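Local coordinates for protein predicted zincin-like metalloprotease (PDB 3E11) that is of unknown function but is predicted to be a zincin-like metalloprotease and binds calcium, at residues V32-E37 / I69-N74. Residues are numbered along the deposited sequence; the frame is centred on the assembly and turned at random.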
loop_
_atom_site.group_PDB
_atom_site.type_symbol
_atom_site.label_atom_id
_atom_site.label_comp_id
_atom_site.label_asym_id
_atom_site.label_seq_id
_atom_site.Cartn_x
_atom_site.Cartn_y
_atom_site.Cartn_z
ATOM N N VAL A 32 1.390 -8.723 -5.572
ATOM C CA VAL A 32 1.344 -8.029 -4.298
ATOM C C VAL A 32 -0.093 -7.632 -4.067
ATOM O O VAL A 32 -0.773 -7.087 -4.984
ATOM C CB VAL A 32 2.201 -6.749 -4.308
ATOM C CG1 VAL A 32 2.079 -6.017 -2.966
ATOM C CG2 VAL A 32 3.643 -7.104 -4.605
ATOM N N ALA A 33 -0.570 -7.948 -2.877
ATOM C CA ALA A 33 -1.925 -7.614 -2.439
ATOM C C ALA A 33 -1.861 -6.563 -1.356
ATOM O O ALA A 33 -0.920 -6.510 -0.554
ATOM C CB ALA A 33 -2.640 -8.820 -1.943
ATOM N N VAL A 34 -2.832 -5.672 -1.384
ATOM C CA VAL A 34 -2.912 -4.590 -0.429
ATOM C C VAL A 34 -4.058 -4.963 0.511
ATOM O O VAL A 34 -5.153 -5.315 0.068
ATOM C CB VAL A 34 -3.136 -3.207 -1.136
ATOM C CG1 VAL A 34 -3.369 -2.097 -0.135
ATOM C CG2 VAL A 34 -1.997 -2.889 -2.019
ATOM N N PHE A 35 -3.758 -4.966 1.795
ATOM C CA PHE A 35 -4.712 -5.244 2.841
ATOM C C PHE A 35 -4.747 -4.048 3.783
ATOM O O PHE A 35 -3.753 -3.382 3.985
ATOM C CB PHE A 35 -4.288 -6.483 3.609
ATOM C CG PHE A 35 -4.582 -7.769 2.896
ATOM C CD1 PHE A 35 -3.645 -8.338 2.033
ATOM C CD2 PHE A 35 -5.764 -8.444 3.143
ATOM C CE1 PHE A 35 -3.930 -9.569 1.386
ATOM C CE2 PHE A 35 -6.060 -9.672 2.505
ATOM C CZ PHE A 35 -5.140 -10.219 1.619
ATOM N N VAL A 36 -5.921 -3.787 4.330
ATOM C CA VAL A 36 -6.114 -2.666 5.203
ATOM C C VAL A 36 -6.305 -3.158 6.648
ATOM O O VAL A 36 -7.042 -4.130 6.930
ATOM C CB VAL A 36 -7.325 -1.831 4.778
ATOM C CG1 VAL A 36 -7.528 -0.700 5.755
ATOM C CG2 VAL A 36 -7.154 -1.285 3.350
ATOM N N GLU A 37 -5.622 -2.480 7.550
ATOM C CA GLU A 37 -5.771 -2.642 8.986
ATOM C C GLU A 37 -6.056 -1.290 9.588
ATOM O O GLU A 37 -5.741 -0.261 8.967
ATOM C CB GLU A 37 -4.492 -3.188 9.583
ATOM C CG GLU A 37 -4.276 -4.635 9.224
ATOM C CD GLU A 37 -3.201 -5.318 10.023
ATOM O OE1 GLU A 37 -2.784 -4.808 11.090
ATOM O OE2 GLU A 37 -2.819 -6.404 9.594
ATOM N N ILE A 69 1.140 -5.664 1.105
ATOM C CA ILE A 69 1.405 -4.342 1.615
ATOM C C ILE A 69 0.207 -4.000 2.506
ATOM O O ILE A 69 -0.942 -3.958 2.039
ATOM C CB ILE A 69 1.587 -3.315 0.502
ATOM C CG1 ILE A 69 2.896 -3.594 -0.273
ATOM C CG2 ILE A 69 1.644 -1.922 1.063
ATOM C CD1 ILE A 69 3.077 -2.696 -1.503
ATOM N N ILE A 70 0.482 -3.820 3.792
ATOM C CA ILE A 70 -0.563 -3.423 4.739
ATOM C C ILE A 70 -0.677 -1.913 4.713
ATOM O O ILE A 70 0.344 -1.236 4.686
ATOM C CB ILE A 70 -0.257 -3.909 6.153
ATOM C CG1 ILE A 70 0.125 -5.407 6.161
ATOM C CG2 ILE A 70 -1.461 -3.654 7.070
ATOM C CD1 ILE A 70 -0.899 -6.321 5.555
ATOM N N ILE A 71 -1.909 -1.395 4.700
ATOM C CA ILE A 71 -2.189 0.052 4.714
ATOM C C ILE A 71 -2.994 0.303 5.979
ATOM O O ILE A 71 -3.933 -0.430 6.257
ATOM C CB ILE A 71 -2.982 0.504 3.454
ATOM C CG1 ILE A 71 -2.113 0.387 2.206
ATOM C CG2 ILE A 71 -3.488 1.914 3.574
ATOM C CD1 ILE A 71 -0.887 1.272 2.164
ATOM N N TYR A 72 -2.579 1.289 6.775
ATOM C CA TYR A 72 -3.184 1.571 8.094
ATOM C C TYR A 72 -4.185 2.708 7.975
ATOM O O TYR A 72 -3.821 3.857 7.760
ATOM C CB TYR A 72 -2.099 1.869 9.134
ATOM C CG TYR A 72 -1.224 0.646 9.333
ATOM C CD1 TYR A 72 -1.756 -0.507 9.913
ATOM C CD2 TYR A 72 0.063 0.599 8.856
ATOM C CE1 TYR A 72 -0.988 -1.654 10.082
ATOM C CE2 TYR A 72 0.853 -0.549 8.998
ATOM C CZ TYR A 72 0.318 -1.673 9.607
ATOM O OH TYR A 72 1.067 -2.810 9.758
ATOM N N ARG A 73 -5.455 2.375 8.105
ATOM C CA ARG A 73 -6.518 3.334 7.847
ATOM C C ARG A 73 -6.448 4.525 8.814
ATOM O O ARG A 73 -6.581 5.677 8.408
ATOM C CB ARG A 73 -7.865 2.601 7.956
ATOM C CG ARG A 73 -9.089 3.436 7.676
ATOM C CD ARG A 73 -10.335 2.566 7.477
ATOM N NE ARG A 73 -10.595 1.797 8.676
ATOM C CZ ARG A 73 -10.591 0.462 8.763
ATOM N NH1 ARG A 73 -10.390 -0.318 7.698
ATOM N NH2 ARG A 73 -10.820 -0.108 9.944
ATOM N N ASN A 74 -6.236 4.253 10.102
ATOM C CA ASN A 74 -6.266 5.355 11.082
ATOM C C ASN A 74 -5.165 6.392 10.816
ATOM O O ASN A 74 -5.419 7.615 10.842
ATOM C CB ASN A 74 -6.169 4.821 12.503
ATOM C CG ASN A 74 -7.396 4.091 12.925
ATOM O OD1 ASN A 74 -8.391 4.050 12.195
ATOM N ND2 ASN A 74 -7.357 3.508 14.105
HETATM O O HOH W 1 0.003 -5.111 10.480
#
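Phe35 and Glu37 on one strand and Ile69 and Ile71 on the other knit strands 32-37 and 67-72 into a parallel pair. Ile69 N donates to Ala33 O at 2.8 Å. Phe35 then uses both its backbone N-H and its C=O: its N donates to Ile69 O, tilted 25° from that carbonyl's plane, and its O receives Ile71 N. Glu37 repeats the pattern, N to Ile71 O at 3.0 Å and O from Arg73 N, a nearly straight bond that carries the ladder past Tyr72, the N-cap, into the first turn of helix 73-78. The backbone O atoms of Ile69, Ile71, Phe35 and Glu37 each also meet a CA-H group, with Val34 CA 3.2 Å from Ile69 O.

On the Glu37 and Tyr72 face, the extended glutamate lies beside the ring, carboxylate and ring planes 85° apart. A water donates to Glu37 OE1 and sits in the ring plane, 2.6 Å from Tyr72 OH, while Ile70 CG2 packs 3.7 Å from Glu37 CG. On the other face Val34 CG1, anti to the backbone N (chi1 174°), reaches Ile71 CG1 at 3.6 Å.

Helix 7-19 packs on Val34 and Val36; helix 83-101, carrying an HExxH sequence consistent with a zincin, packs on Ile69 and Ile71. Strand 47-50 pairs antiparallel with the far edge of 67-72, making that strand the middle of three.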